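Local coordinates for RNA-dependent RNA Polymerase (Bombyx mori cytoplasmic polyhedrosis virus, PDB 6TZ0), which copies RNA from RNA templates, transcribing the genome of a double-stranded RNA virus into plus strands and probably also making the complementary minus strands, at residues A216-I221 and V771-G776; L767-R772 and A1046-F1051; A334-T339 and W733-R738; I739-R744 and N761-D766. All coordinates share one frame; numbering follows the deposited sequence.

Contact 1. Residues A216-I221 and V771-G776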
loop_
_atom_site.group_PDB
_atom_site.type_symbol
_atom_site.label_atom_id
_atom_site.label_comp_id
_atom_site.label_asym_id
_atom_site.label_seq_id
_atom_site.Cartn_x
_atom_site.Cartn_y
_atom_site.Cartn_z
ATOM N N ALA A 216 -13.915 10.407 -26.028
ATOM C CA ALA A 216 -13.808 9.240 -26.895
ATOM C C ALA A 216 -14.079 9.580 -28.354
ATOM O O ALA A 216 -13.484 8.968 -29.246
ATOM C CB ALA A 216 -14.764 8.151 -26.423
ATOM N N ILE A 217 -14.977 10.532 -28.618
ATOM C CA ILE A 217 -15.184 10.986 -29.993
ATOM C C ILE A 217 -13.965 11.754 -30.493
ATOM O O ILE A 217 -13.515 11.555 -31.629
ATOM C CB ILE A 217 -16.461 11.835 -30.099
ATOM C CG1 ILE A 217 -17.689 11.014 -29.758
ATOM C CG2 ILE A 217 -16.644 12.364 -31.503
ATOM C CD1 ILE A 217 -18.894 11.875 -29.586
ATOM N N MET A 218 -13.399 12.626 -29.650
ATOM C CA MET A 218 -12.176 13.351 -30.002
ATOM C C MET A 218 -10.992 12.417 -30.222
ATOM O O MET A 218 -10.076 12.741 -30.983
ATOM C CB MET A 218 -11.847 14.364 -28.905
ATOM C CG MET A 218 -12.703 15.620 -28.889
ATOM S SD MET A 218 -12.228 16.810 -30.154
ATOM C CE MET A 218 -13.458 16.487 -31.392
ATOM N N SER A 219 -11.006 11.258 -29.577
ATOM C CA SER A 219 -9.971 10.249 -29.713
ATOM C C SER A 219 -10.042 9.480 -31.025
ATOM O O SER A 219 -9.061 8.836 -31.398
ATOM C CB SER A 219 -10.089 9.277 -28.547
ATOM O OG SER A 219 -9.793 9.930 -27.328
ATOM N N GLY A 220 -11.168 9.518 -31.724
ATOM C CA GLY A 220 -11.350 8.658 -32.869
ATOM C C GLY A 220 -11.810 7.261 -32.536
ATOM O O GLY A 220 -11.858 6.411 -33.428
ATOM N N ILE A 221 -12.146 6.999 -31.276
ATOM C CA ILE A 221 -12.593 5.674 -30.866
ATOM C C ILE A 221 -14.080 5.498 -31.142
ATOM O O ILE A 221 -14.509 4.486 -31.707
ATOM C CB ILE A 221 -12.253 5.458 -29.383
ATOM C CG1 ILE A 221 -10.736 5.465 -29.201
ATOM C CG2 ILE A 221 -12.864 4.175 -28.858
ATOM C CD1 ILE A 221 -10.301 5.579 -27.783
ATOM N N VAL A 771 -4.445 5.620 -28.055
ATOM C CA VAL A 771 -5.485 6.437 -28.656
ATOM C C VAL A 771 -5.419 6.234 -30.166
ATOM O O VAL A 771 -4.429 5.740 -30.704
ATOM C CB VAL A 771 -5.305 7.921 -28.267
ATOM C CG1 VAL A 771 -4.239 8.604 -29.107
ATOM C CG2 VAL A 771 -6.575 8.668 -28.261
ATOM N N ARG A 772 -6.485 6.620 -30.854
ATOM C CA ARG A 772 -6.591 6.375 -32.284
ATOM C C ARG A 772 -6.436 7.638 -33.125
ATOM O O ARG A 772 -5.960 7.560 -34.260
ATOM C CB ARG A 772 -7.932 5.693 -32.576
ATOM C CG ARG A 772 -8.084 5.137 -33.955
ATOM C CD ARG A 772 -9.350 4.331 -34.069
ATOM N NE ARG A 772 -9.575 3.913 -35.442
ATOM C CZ ARG A 772 -10.625 3.216 -35.844
ATOM N NH1 ARG A 772 -11.556 2.859 -34.974
ATOM N NH2 ARG A 772 -10.751 2.885 -37.117
ATOM N N ARG A 773 -6.804 8.806 -32.598
ATOM C CA ARG A 773 -6.577 10.080 -33.278
ATOM C C ARG A 773 -5.985 11.068 -32.278
ATOM O O ARG A 773 -6.726 11.696 -31.505
ATOM C CB ARG A 773 -7.858 10.630 -33.901
ATOM C CG ARG A 773 -7.628 11.881 -34.722
ATOM C CD ARG A 773 -8.866 12.386 -35.444
ATOM N NE ARG A 773 -9.911 12.876 -34.550
ATOM C CZ ARG A 773 -11.149 12.400 -34.517
ATOM N NH1 ARG A 773 -11.510 11.426 -35.336
ATOM N NH2 ARG A 773 -12.034 12.911 -33.677
ATOM N N PRO A 774 -4.658 11.229 -32.258
ATOM C CA PRO A 774 -4.034 12.124 -31.269
ATOM C C PRO A 774 -4.229 13.609 -31.538
ATOM O O PRO A 774 -4.035 14.414 -30.617
ATOM C CB PRO A 774 -2.550 11.746 -31.350
ATOM C CG PRO A 774 -2.533 10.384 -31.930
ATOM C CD PRO A 774 -3.667 10.348 -32.893
ATOM N N GLU A 775 -4.606 14.001 -32.756
ATOM C CA GLU A 775 -4.742 15.419 -33.078
ATOM C C GLU A 775 -5.985 16.026 -32.430
ATOM O O GLU A 775 -5.943 17.155 -31.919
ATOM C CB GLU A 775 -4.770 15.592 -34.597
ATOM C CG GLU A 775 -4.884 17.029 -35.064
ATOM C CD GLU A 775 -3.662 17.861 -34.733
ATOM O OE1 GLU A 775 -2.547 17.298 -34.663
ATOM O OE2 GLU A 775 -3.817 19.083 -34.534
ATOM N N GLY A 776 -7.098 15.288 -32.434
ATOM C CA GLY A 776 -8.278 15.733 -31.712
ATOM C C GLY A 776 -8.063 15.768 -30.215
ATOM O O GLY A 776 -8.633 16.611 -29.519
#
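The carbonyl oxygen of Ser219 receives two backbone N-H groups from the opposing loop. Arg773 N lies 2.6 Å from Ser219 O and Arg772 N lies 3.4 Å from it, both as weak, bent hydrogen bonds. Close by, the Arg773 side chain reaches the carbonyls of the last turn of helix 206-218. Its CG is anti to the backbone N (chi1 -175°) and the chain bends at chi3, turning NE back; NH2 lies 2.9 Å from Ile217 O and 3.3 Å from Met218 O, while Gly220 CA lies over one face of the guanidinium. Arg772 keeps an extended chain that passes the Gly220 carbonyl, with CD 3.3 Å from Gly220 O, and NH2 is hydrogen-bonded to Ser60 O. Ser219 CB meets Val771 CG2 at 3.6 Å.

What positions these groups is the helix end itself. Gly220 has a positive phi (83°), and the bonds from Gly220 N to Ile217 O and from Ile221 N to Ala216 O complete a Schellman motif. The Ser219 hydroxyl bonds back to Thr215 O. In the other segment, helix 774-786 begins here, and Gly776, having no side chain, lets its CA come within 3.6 Å of Met218 O in a CA-H...O contact. Helix 145-160 packs against both Met218 and Arg773.

The C-terminal end of one helix thus meets the start of another, and a cationic group beside the carbonyls that end helix 206-218 would probably be stabilised by the partial negative charge of that helix end.

Contact 2. Residues L767-R772 and A1046-F1051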
loop_
_atom_site.group_PDB
_atom_site.type_symbol
_atom_site.label_atom_id
_atom_site.label_comp_id
_atom_site.label_asym_id
_atom_site.label_seq_id
_atom_site.Cartn_x
_atom_site.Cartn_y
_atom_site.Cartn_z
ATOM N N LEU A 767 -2.105 9.148 -22.563
ATOM C CA LEU A 767 -3.101 8.752 -23.553
ATOM C C LEU A 767 -2.582 8.750 -24.981
ATOM O O LEU A 767 -3.366 8.987 -25.896
ATOM C CB LEU A 767 -4.313 9.682 -23.501
ATOM C CG LEU A 767 -5.385 9.615 -22.428
ATOM C CD1 LEU A 767 -6.269 10.822 -22.585
ATOM C CD2 LEU A 767 -6.188 8.356 -22.628
ATOM N N LEU A 768 -1.293 8.516 -25.210
ATOM C CA LEU A 768 -0.733 8.907 -26.499
ATOM C C LEU A 768 -0.685 7.733 -27.475
ATOM O O LEU A 768 -1.044 7.883 -28.647
ATOM C CB LEU A 768 0.649 9.520 -26.301
ATOM C CG LEU A 768 1.078 10.557 -27.339
ATOM C CD1 LEU A 768 2.051 11.492 -26.681
ATOM C CD2 LEU A 768 1.701 9.977 -28.573
ATOM N N PHE A 769 -0.203 6.567 -27.034
ATOM C CA PHE A 769 -0.213 5.406 -27.918
ATOM C C PHE A 769 -1.441 4.531 -27.742
ATOM O O PHE A 769 -1.646 3.615 -28.537
ATOM C CB PHE A 769 1.026 4.509 -27.768
ATOM C CG PHE A 769 2.260 5.017 -28.464
ATOM C CD1 PHE A 769 2.428 6.353 -28.768
ATOM C CD2 PHE A 769 3.154 4.109 -29.000
ATOM C CE1 PHE A 769 3.533 6.786 -29.437
ATOM C CE2 PHE A 769 4.264 4.536 -29.688
ATOM C CZ PHE A 769 4.450 5.883 -29.912
ATOM N N ARG A 770 -2.254 4.772 -26.723
ATOM C CA ARG A 770 -3.470 4.001 -26.523
ATOM C C ARG A 770 -4.680 4.655 -27.175
ATOM O O ARG A 770 -5.818 4.266 -26.907
ATOM C CB ARG A 770 -3.691 3.772 -25.030
ATOM C CG ARG A 770 -3.770 5.018 -24.202
ATOM C CD ARG A 770 -3.837 4.659 -22.738
ATOM N NE ARG A 770 -2.597 4.087 -22.226
ATOM C CZ ARG A 770 -2.464 3.587 -21.003
ATOM N NH1 ARG A 770 -3.492 3.584 -20.172
ATOM N NH2 ARG A 770 -1.304 3.094 -20.603
ATOM N N VAL A 771 -4.445 5.620 -28.055
ATOM C CA VAL A 771 -5.485 6.437 -28.656
ATOM C C VAL A 771 -5.419 6.234 -30.166
ATOM O O VAL A 771 -4.429 5.740 -30.704
ATOM C CB VAL A 771 -5.305 7.921 -28.267
ATOM C CG1 VAL A 771 -4.239 8.604 -29.107
ATOM C CG2 VAL A 771 -6.575 8.668 -28.261
ATOM N N ARG A 772 -6.485 6.620 -30.854
ATOM C CA ARG A 772 -6.591 6.375 -32.284
ATOM C C ARG A 772 -6.436 7.638 -33.125
ATOM O O ARG A 772 -5.960 7.560 -34.260
ATOM C CB ARG A 772 -7.932 5.693 -32.576
ATOM C CG ARG A 772 -8.084 5.137 -33.955
ATOM C CD ARG A 772 -9.350 4.331 -34.069
ATOM N NE ARG A 772 -9.575 3.913 -35.442
ATOM C CZ ARG A 772 -10.625 3.216 -35.844
ATOM N NH1 ARG A 772 -11.556 2.859 -34.974
ATOM N NH2 ARG A 772 -10.751 2.885 -37.117
ATOM N N ALA A 1046 -0.141 -0.426 -32.563
ATOM C CA ALA A 1046 -0.781 0.498 -31.638
ATOM C C ALA A 1046 -1.975 1.102 -32.356
ATOM O O ALA A 1046 -2.074 1.035 -33.584
ATOM C CB ALA A 1046 0.173 1.591 -31.153
ATOM N N TYR A 1047 -2.896 1.692 -31.586
ATOM C CA TYR A 1047 -4.068 2.294 -32.213
ATOM C C TYR A 1047 -3.733 3.558 -32.989
ATOM O O TYR A 1047 -4.495 3.931 -33.884
ATOM C CB TYR A 1047 -5.164 2.606 -31.192
ATOM C CG TYR A 1047 -5.925 1.411 -30.686
ATOM C CD1 TYR A 1047 -6.795 0.729 -31.514
ATOM C CD2 TYR A 1047 -5.819 1.003 -29.367
ATOM C CE1 TYR A 1047 -7.498 -0.353 -31.062
ATOM C CE2 TYR A 1047 -6.521 -0.080 -28.905
ATOM C CZ TYR A 1047 -7.360 -0.753 -29.757
ATOM O OH TYR A 1047 -8.075 -1.832 -29.302
ATOM N N ASN A 1048 -2.615 4.215 -32.694
ATOM C CA ASN A 1048 -2.201 5.382 -33.460
ATOM C C ASN A 1048 -1.184 5.076 -34.552
ATOM O O ASN A 1048 -0.786 5.994 -35.274
ATOM C CB ASN A 1048 -1.627 6.470 -32.546
ATOM C CG ASN A 1048 -0.407 6.017 -31.768
ATOM O OD1 ASN A 1048 -0.056 4.845 -31.745
ATOM N ND2 ASN A 1048 0.288 6.974 -31.179
ATOM N N MET A 1049 -0.736 3.835 -34.684
ATOM C CA MET A 1049 0.350 3.498 -35.596
ATOM C C MET A 1049 -0.139 2.757 -36.832
ATOM O O MET A 1049 0.556 1.889 -37.356
ATOM C CB MET A 1049 1.428 2.689 -34.881
ATOM C CG MET A 1049 2.236 3.505 -33.899
ATOM S SD MET A 1049 3.488 2.540 -33.060
ATOM C CE MET A 1049 4.591 2.240 -34.425
ATOM N N SER A 1050 -1.319 3.117 -37.331
ATOM C CA SER A 1050 -1.850 2.496 -38.535
ATOM C C SER A 1050 -1.069 2.947 -39.759
ATOM O O SER A 1050 -0.330 3.930 -39.725
ATOM C CB SER A 1050 -3.332 2.821 -38.709
ATOM O OG SER A 1050 -3.527 4.194 -38.972
ATOM N N PHE A 1051 -1.247 2.206 -40.849
ATOM C CA PHE A 1051 -0.489 2.437 -42.072
ATOM C C PHE A 1051 -0.827 3.794 -42.674
ATOM O O PHE A 1051 -1.961 4.032 -43.099
ATOM C CB PHE A 1051 -0.764 1.324 -43.072
ATOM C CG PHE A 1051 -0.095 1.530 -44.383
ATOM C CD1 PHE A 1051 1.276 1.414 -44.494
ATOM C CD2 PHE A 1051 -0.833 1.848 -45.508
ATOM C CE1 PHE A 1051 1.900 1.609 -45.701
ATOM C CE2 PHE A 1051 -0.216 2.041 -46.719
ATOM C CZ PHE A 1051 1.151 1.922 -46.815
#
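Asn1048 sets its carboxamide against the aromatic ring of Phe769, an amide-on-ring contact in which the two planes stand 66° apart. OD1 lies 4.0 Å above one ring face, offset toward the rim, and ND2 lies nearest CD1, at the rim. The Asn1048 CG occupies the position between backbone N and carbonyl carbon (chi1 60°), and from there the amide points into the 767-772 loop. ND2 also comes to 3.0 Å from Leu768 O, but the angle is too poor for a hydrogen bond, and the same holds for Asn1048 N beside Val771 O.

The same ring takes Met1049 SD obliquely, 4.8 Å from its centroid, as a Met-aromatic contact, and Ala1046 CB is a more distant neighbour, 4.5 Å from Phe769 CD2. Tyr1047 CB rests 3.3 Å from Val771 O, while the phenol leads off to helix 325-339, where its OH bonds to Ala329 O. Arg772 adds a CA-H...O contact to Tyr1047 O, at 3.6 Å between CA and O and fairly straight (158° at the hydrogen).

The contact joins the loop between helices 754-766 and 774-786 to the C-terminal region, which, as in other reovirus-type polymerases, probably forms the bracelet around the polymerase core. Its cohesion comes from an amide and a sulfur gathered round one buried phenyl ring, with the weak Arg772 CA-H...O contact in place of conventional hydrogen bonds between the two segments.

Contact 3. Residues A334-T339 and W733-R738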
loop_
_atom_site.group_PDB
_atom_site.type_symbol
_atom_site.label_atom_id
_atom_site.label_comp_id
_atom_site.label_asym_id
_atom_site.label_seq_id
_atom_site.Cartn_x
_atom_site.Cartn_y
_atom_site.Cartn_z
ATOM N N ALA A 334 -13.993 0.497 -28.974
ATOM C CA ALA A 334 -15.321 1.098 -28.892
ATOM C C ALA A 334 -16.119 0.540 -27.718
ATOM O O ALA A 334 -16.753 1.299 -26.985
ATOM C CB ALA A 334 -16.077 0.894 -30.202
ATOM N N CYS A 335 -16.074 -0.774 -27.498
ATOM C CA CYS A 335 -16.790 -1.340 -26.354
ATOM C C CYS A 335 -16.138 -0.986 -25.018
ATOM O O CYS A 335 -16.830 -0.936 -23.994
ATOM C CB CYS A 335 -16.916 -2.850 -26.502
ATOM S SG CYS A 335 -18.032 -3.332 -27.819
ATOM N N ARG A 336 -14.823 -0.741 -25.003
ATOM C CA ARG A 336 -14.188 -0.195 -23.805
ATOM C C ARG A 336 -14.707 1.202 -23.506
ATOM O O ARG A 336 -14.913 1.559 -22.342
ATOM C CB ARG A 336 -12.661 -0.161 -23.954
ATOM C CG ARG A 336 -11.993 -1.514 -24.032
ATOM C CD ARG A 336 -12.256 -2.262 -22.775
ATOM N NE ARG A 336 -11.579 -1.684 -21.620
ATOM C CZ ARG A 336 -10.498 -2.207 -21.062
ATOM N NH1 ARG A 336 -10.020 -3.352 -21.514
ATOM N NH2 ARG A 336 -9.938 -1.620 -20.020
ATOM N N ALA A 337 -14.924 2.008 -24.547
ATOM C CA ALA A 337 -15.527 3.320 -24.340
ATOM C C ALA A 337 -17.002 3.217 -23.971
ATOM O O ALA A 337 -17.540 4.117 -23.321
ATOM C CB ALA A 337 -15.355 4.176 -25.589
ATOM N N MET A 338 -17.673 2.144 -24.384
ATOM C CA MET A 338 -19.098 2.004 -24.105
ATOM C C MET A 338 -19.383 1.442 -22.722
ATOM O O MET A 338 -20.463 1.691 -22.181
ATOM C CB MET A 338 -19.763 1.117 -25.152
ATOM C CG MET A 338 -19.904 1.777 -26.497
ATOM S SD MET A 338 -20.593 0.715 -27.767
ATOM C CE MET A 338 -20.429 1.795 -29.176
ATOM N N THR A 339 -18.469 0.674 -22.139
ATOM C CA THR A 339 -18.724 0.098 -20.824
ATOM C C THR A 339 -18.035 0.838 -19.684
ATOM O O THR A 339 -18.563 0.868 -18.572
ATOM C CB THR A 339 -18.310 -1.375 -20.796
ATOM O OG1 THR A 339 -16.963 -1.503 -21.255
ATOM C CG2 THR A 339 -19.224 -2.215 -21.661
ATOM N N TRP A 733 -2.744 -3.475 -27.534
ATOM C CA TRP A 733 -4.052 -2.819 -27.491
ATOM C C TRP A 733 -4.104 -2.012 -26.196
ATOM O O TRP A 733 -4.309 -2.566 -25.117
ATOM C CB TRP A 733 -5.216 -3.807 -27.552
ATOM C CG TRP A 733 -5.362 -4.619 -28.818
ATOM C CD1 TRP A 733 -4.526 -4.639 -29.888
ATOM C CD2 TRP A 733 -6.456 -5.485 -29.153
ATOM N NE1 TRP A 733 -5.004 -5.494 -30.847
ATOM C CE2 TRP A 733 -6.194 -6.017 -30.424
ATOM C CE3 TRP A 733 -7.623 -5.874 -28.488
ATOM C CZ2 TRP A 733 -7.054 -6.917 -31.045
ATOM C CZ3 TRP A 733 -8.476 -6.760 -29.110
ATOM C CH2 TRP A 733 -8.187 -7.273 -30.370
ATOM N N GLY A 734 -3.915 -0.704 -26.301
ATOM C CA GLY A 734 -3.947 0.132 -25.125
ATOM C C GLY A 734 -5.355 0.414 -24.636
ATOM O O GLY A 734 -6.335 0.309 -25.369
ATOM N N PHE A 735 -5.447 0.783 -23.363
ATOM C CA PHE A 735 -6.724 0.988 -22.678
ATOM C C PHE A 735 -6.853 2.488 -22.408
ATOM O O PHE A 735 -6.402 2.987 -21.377
ATOM C CB PHE A 735 -6.801 0.181 -21.372
ATOM C CG PHE A 735 -6.817 -1.321 -21.552
ATOM C CD1 PHE A 735 -7.091 -1.909 -22.777
ATOM C CD2 PHE A 735 -6.560 -2.147 -20.468
ATOM C CE1 PHE A 735 -7.092 -3.285 -22.917
ATOM C CE2 PHE A 735 -6.567 -3.521 -20.600
ATOM C CZ PHE A 735 -6.833 -4.090 -21.824
ATOM N N ALA A 736 -7.473 3.207 -23.345
ATOM C CA ALA A 736 -7.579 4.655 -23.231
ATOM C C ALA A 736 -8.639 5.097 -22.238
ATOM O O ALA A 736 -8.618 6.253 -21.805
ATOM C CB ALA A 736 -7.886 5.282 -24.588
ATOM N N ASP A 737 -9.559 4.219 -21.866
ATOM C CA ASP A 737 -10.636 4.599 -20.972
ATOM C C ASP A 737 -10.291 4.311 -19.516
ATOM O O ASP A 737 -11.180 4.294 -18.660
ATOM C CB ASP A 737 -11.922 3.892 -21.394
ATOM C CG ASP A 737 -13.167 4.661 -20.998
ATOM O OD1 ASP A 737 -13.046 5.708 -20.330
ATOM O OD2 ASP A 737 -14.270 4.242 -21.392
ATOM N N ARG A 738 -9.018 4.086 -19.221
ATOM C CA ARG A 738 -8.527 3.974 -17.859
ATOM C C ARG A 738 -7.874 5.257 -17.381
ATOM O O ARG A 738 -7.450 5.331 -16.224
ATOM C CB ARG A 738 -7.536 2.817 -17.762
ATOM C CG ARG A 738 -8.144 1.486 -18.118
ATOM C CD ARG A 738 -9.161 1.093 -17.084
ATOM N NE ARG A 738 -8.535 0.911 -15.783
ATOM C CZ ARG A 738 -8.087 -0.254 -15.333
ATOM N NH1 ARG A 738 -7.524 -0.333 -14.135
ATOM N NH2 ARG A 738 -8.231 -1.346 -16.070
#
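Arg336 leaves helix 325-339 with its CB directed at the 733-738 loop and ends on the face of Phe735. Its CG lies anti to the carbonyl carbon (chi1 -66°), and bends at chi2 and chi3 turn CD and NE back; the guanidinium lies over the ring. On the way NE passes near the like-charged NE of Arg254. CZ then stands 3.8 Å from the Phe735 ring centroid, only 9° off the ring normal, which makes this a cation-pi contact. The guanidinium is not flat on the ring, however: the two planes are 44° apart. NH1 is the branch over the centre, 3.2 Å above the ring plane, and it also bonds to the hydroxyl of Tyr332, one turn earlier in the helix. NH2 leans toward the CB side of the ring, 3.4 Å from Phe735 CD2.

This helix packs alongside the loop that follows the strands of the polymerase palm, a right-hand fold whose metal-binding aspartates are close by: the side chain of Arg738 is about 9 Å from that of Asp681.

NH2 of Arg336 comes within 4.3 Å of Arg738 NH2. The repulsion is probably offset by the ring and Tyr332 OH for Arg336, and by a weak bond from NH2 to Gln724 OE1 for Arg738. Asp737 approaches the helix from the same loop, its OD2 set 3.3 Å from Ala337 CA. In the last turn of the helix, Cys335 O accepts both the backbone N-H and the hydroxyl of Thr339, with OG1 2.8 Å away.

Contact 4. Residues I739-R744 and N761-D766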
loop_
_atom_site.group_PDB
_atom_site.type_symbol
_atom_site.label_atom_id
_atom_site.label_comp_id
_atom_site.label_asym_id
_atom_site.label_seq_id
_atom_site.Cartn_x
_atom_site.Cartn_y
_atom_site.Cartn_z
ATOM N N ILE A 739 -7.781 6.259 -18.247
ATOM C CA ILE A 739 -7.208 7.557 -17.921
ATOM C C ILE A 739 -8.327 8.580 -17.979
ATOM O O ILE A 739 -8.977 8.739 -19.018
ATOM C CB ILE A 739 -6.078 7.925 -18.885
ATOM C CG1 ILE A 739 -4.952 6.909 -18.755
ATOM C CG2 ILE A 739 -5.585 9.334 -18.616
ATOM C CD1 ILE A 739 -3.994 6.969 -19.872
ATOM N N SER A 740 -8.551 9.277 -16.873
ATOM C CA SER A 740 -9.639 10.237 -16.762
ATOM C C SER A 740 -9.052 11.635 -16.787
ATOM O O SER A 740 -8.351 12.039 -15.855
ATOM C CB SER A 740 -10.441 10.015 -15.488
ATOM O OG SER A 740 -11.539 10.903 -15.435
ATOM N N LEU A 741 -9.353 12.376 -17.843
ATOM C CA LEU A 741 -8.935 13.764 -17.938
ATOM C C LEU A 741 -9.793 14.699 -17.099
ATOM O O LEU A 741 -9.500 15.897 -17.055
ATOM C CB LEU A 741 -8.974 14.223 -19.396
ATOM C CG LEU A 741 -8.044 13.559 -20.405
ATOM C CD1 LEU A 741 -8.338 14.070 -21.800
ATOM C CD2 LEU A 741 -6.602 13.815 -20.042
ATOM N N TRP A 742 -10.839 14.202 -16.440
ATOM C CA TRP A 742 -11.862 15.077 -15.891
ATOM C C TRP A 742 -12.198 14.832 -14.427
ATOM O O TRP A 742 -12.708 15.753 -13.780
ATOM C CB TRP A 742 -13.148 14.964 -16.726
ATOM C CG TRP A 742 -12.892 15.166 -18.196
ATOM C CD1 TRP A 742 -12.916 14.205 -19.168
ATOM C CD2 TRP A 742 -12.478 16.373 -18.835
ATOM N NE1 TRP A 742 -12.589 14.756 -20.383
ATOM C CE2 TRP A 742 -12.315 16.086 -20.203
ATOM C CE3 TRP A 742 -12.255 17.672 -18.387
ATOM C CZ2 TRP A 742 -11.930 17.052 -21.119
ATOM C CZ3 TRP A 742 -11.875 18.630 -19.298
ATOM C CH2 TRP A 742 -11.719 18.316 -20.650
ATOM N N THR A 743 -11.942 13.647 -13.881
ATOM C CA THR A 743 -12.271 13.343 -12.495
ATOM C C THR A 743 -10.999 13.082 -11.694
ATOM O O THR A 743 -9.912 12.934 -12.251
ATOM C CB THR A 743 -13.217 12.141 -12.404
ATOM O OG1 THR A 743 -12.563 10.981 -12.923
ATOM C CG2 THR A 743 -14.471 12.386 -13.214
ATOM N N ARG A 744 -11.147 13.035 -10.368
ATOM C CA ARG A 744 -10.029 12.787 -9.464
ATOM C C ARG A 744 -10.408 11.774 -8.397
ATOM O O ARG A 744 -11.557 11.344 -8.284
ATOM C CB ARG A 744 -9.551 14.054 -8.756
ATOM C CG ARG A 744 -8.866 15.032 -9.633
ATOM C CD ARG A 744 -8.407 16.229 -8.842
ATOM N NE ARG A 744 -7.354 15.876 -7.900
ATOM C CZ ARG A 744 -6.063 15.858 -8.209
ATOM N NH1 ARG A 744 -5.672 16.174 -9.433
ATOM N NH2 ARG A 744 -5.163 15.526 -7.295
ATOM N N ASN A 761 -0.498 17.712 -19.102
ATOM C CA ASN A 761 0.456 17.218 -20.089
ATOM C C ASN A 761 0.868 15.782 -19.803
ATOM O O ASN A 761 1.051 14.995 -20.736
ATOM C CB ASN A 761 1.688 18.119 -20.136
ATOM C CG ASN A 761 1.417 19.431 -20.826
ATOM O OD1 ASN A 761 0.720 19.478 -21.835
ATOM N ND2 ASN A 761 1.984 20.503 -20.301
ATOM N N ALA A 762 0.992 15.412 -18.527
ATOM C CA ALA A 762 1.319 14.028 -18.197
ATOM C C ALA A 762 0.179 13.081 -18.556
ATOM O O ALA A 762 0.420 11.980 -19.059
ATOM C CB ALA A 762 1.672 13.905 -16.718
ATOM N N LEU A 763 -1.071 13.499 -18.335
ATOM C CA LEU A 763 -2.200 12.645 -18.703
ATOM C C LEU A 763 -2.369 12.533 -20.215
ATOM O O LEU A 763 -2.726 11.459 -20.725
ATOM C CB LEU A 763 -3.479 13.180 -18.070
ATOM C CG LEU A 763 -3.611 13.043 -16.558
ATOM C CD1 LEU A 763 -4.800 13.828 -16.092
ATOM C CD2 LEU A 763 -3.779 11.595 -16.175
ATOM N N ILE A 764 -2.118 13.627 -20.937
ATOM C CA ILE A 764 -2.143 13.607 -22.395
ATOM C C ILE A 764 -1.042 12.706 -22.944
ATOM O O ILE A 764 -1.263 11.940 -23.888
ATOM C CB ILE A 764 -2.053 15.052 -22.930
ATOM C CG1 ILE A 764 -3.367 15.801 -22.690
ATOM C CG2 ILE A 764 -1.662 15.111 -24.380
ATOM C CD1 ILE A 764 -4.555 15.174 -23.348
ATOM N N ASP A 765 0.143 12.738 -22.329
ATOM C CA ASP A 765 1.217 11.847 -22.750
ATOM C C ASP A 765 0.933 10.396 -22.380
ATOM O O ASP A 765 1.405 9.484 -23.067
ATOM C CB ASP A 765 2.539 12.299 -22.143
ATOM C CG ASP A 765 3.017 13.614 -22.714
ATOM O OD1 ASP A 765 2.667 13.921 -23.871
ATOM O OD2 ASP A 765 3.743 14.343 -22.006
ATOM N N ASP A 766 0.168 10.155 -21.314
ATOM C CA ASP A 766 -0.244 8.789 -21.008
ATOM C C ASP A 766 -1.290 8.270 -21.984
ATOM O O ASP A 766 -1.359 7.059 -22.205
ATOM C CB ASP A 766 -0.801 8.687 -19.591
ATOM C CG ASP A 766 0.238 8.915 -18.532
ATOM O OD1 ASP A 766 1.429 8.688 -18.807
ATOM O OD2 ASP A 766 -0.136 9.311 -17.408
#
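Leu741, which meets Leu763 and Ile764 through its CD2 methyl, also lays its CB on one face of the Trp742 indole, 3.8 Å above the ring plane and toward its rim. The edge of that indole carries NE1, hydrogen-bonded to Thr215 OG1. Here the chain runs past in an irregular loop and then returns as helix 754-766, whose side packs on that loop. In right-hand polymerases the thumb follows the palm, and this loop-and-helix unit probably belongs to it.

Leu763 carries the contact from the helix side. Its CB takes Leu741 CD2 at 3.7 Å, its CD2 takes Ile739 CG2 at 3.8 Å, and CD1 reaches the Ser740 carbonyl. Ile739 and Leu741 each slide past the Leu763 side chain, running in the opposite direction to it, whereas Leu741 crosses Ile764 at about a right angle, with Leu741 CD2 and Ile764 CD1 4.1 Å apart.

The loop's own shape is braced by Ser740 OG and Thr743 OG1, hydrogen-bonded at 2.7 Å. At the far end of the helix the last methyl of Ile739, with CD1 anti to CA (chi2 165°), touches Asp766: CD1 lies 3.6 Å from Asp766 CB and 3.5 Å from Asp766 O.

Contacts 1 and 2 share Val771 and Arg772, and their centres lie 9 Å apart, with Pro774 CG touching Asn1048 CB at 4.1 Å. Contact 3 joins both: Ile221 CD1 packs on Ala736 CB at 4.0 Å, and Arg770 NH1 makes a weak hydrogen bond to Phe735 O at 3.2 Å. Contact 4 continues directly from contact 3 along the chain and meets contact 2 through Leu767 CD1 and Leu741 CG, 3.9 Å apart, but has no touch with contact 1. Of the four, contact 3 alone approaches the magnesium-binding aspartates, whose metals are absent from this model: the Arg738 side chain is about 11 Å from that of Asp547, while the others lie away from the known binding sites.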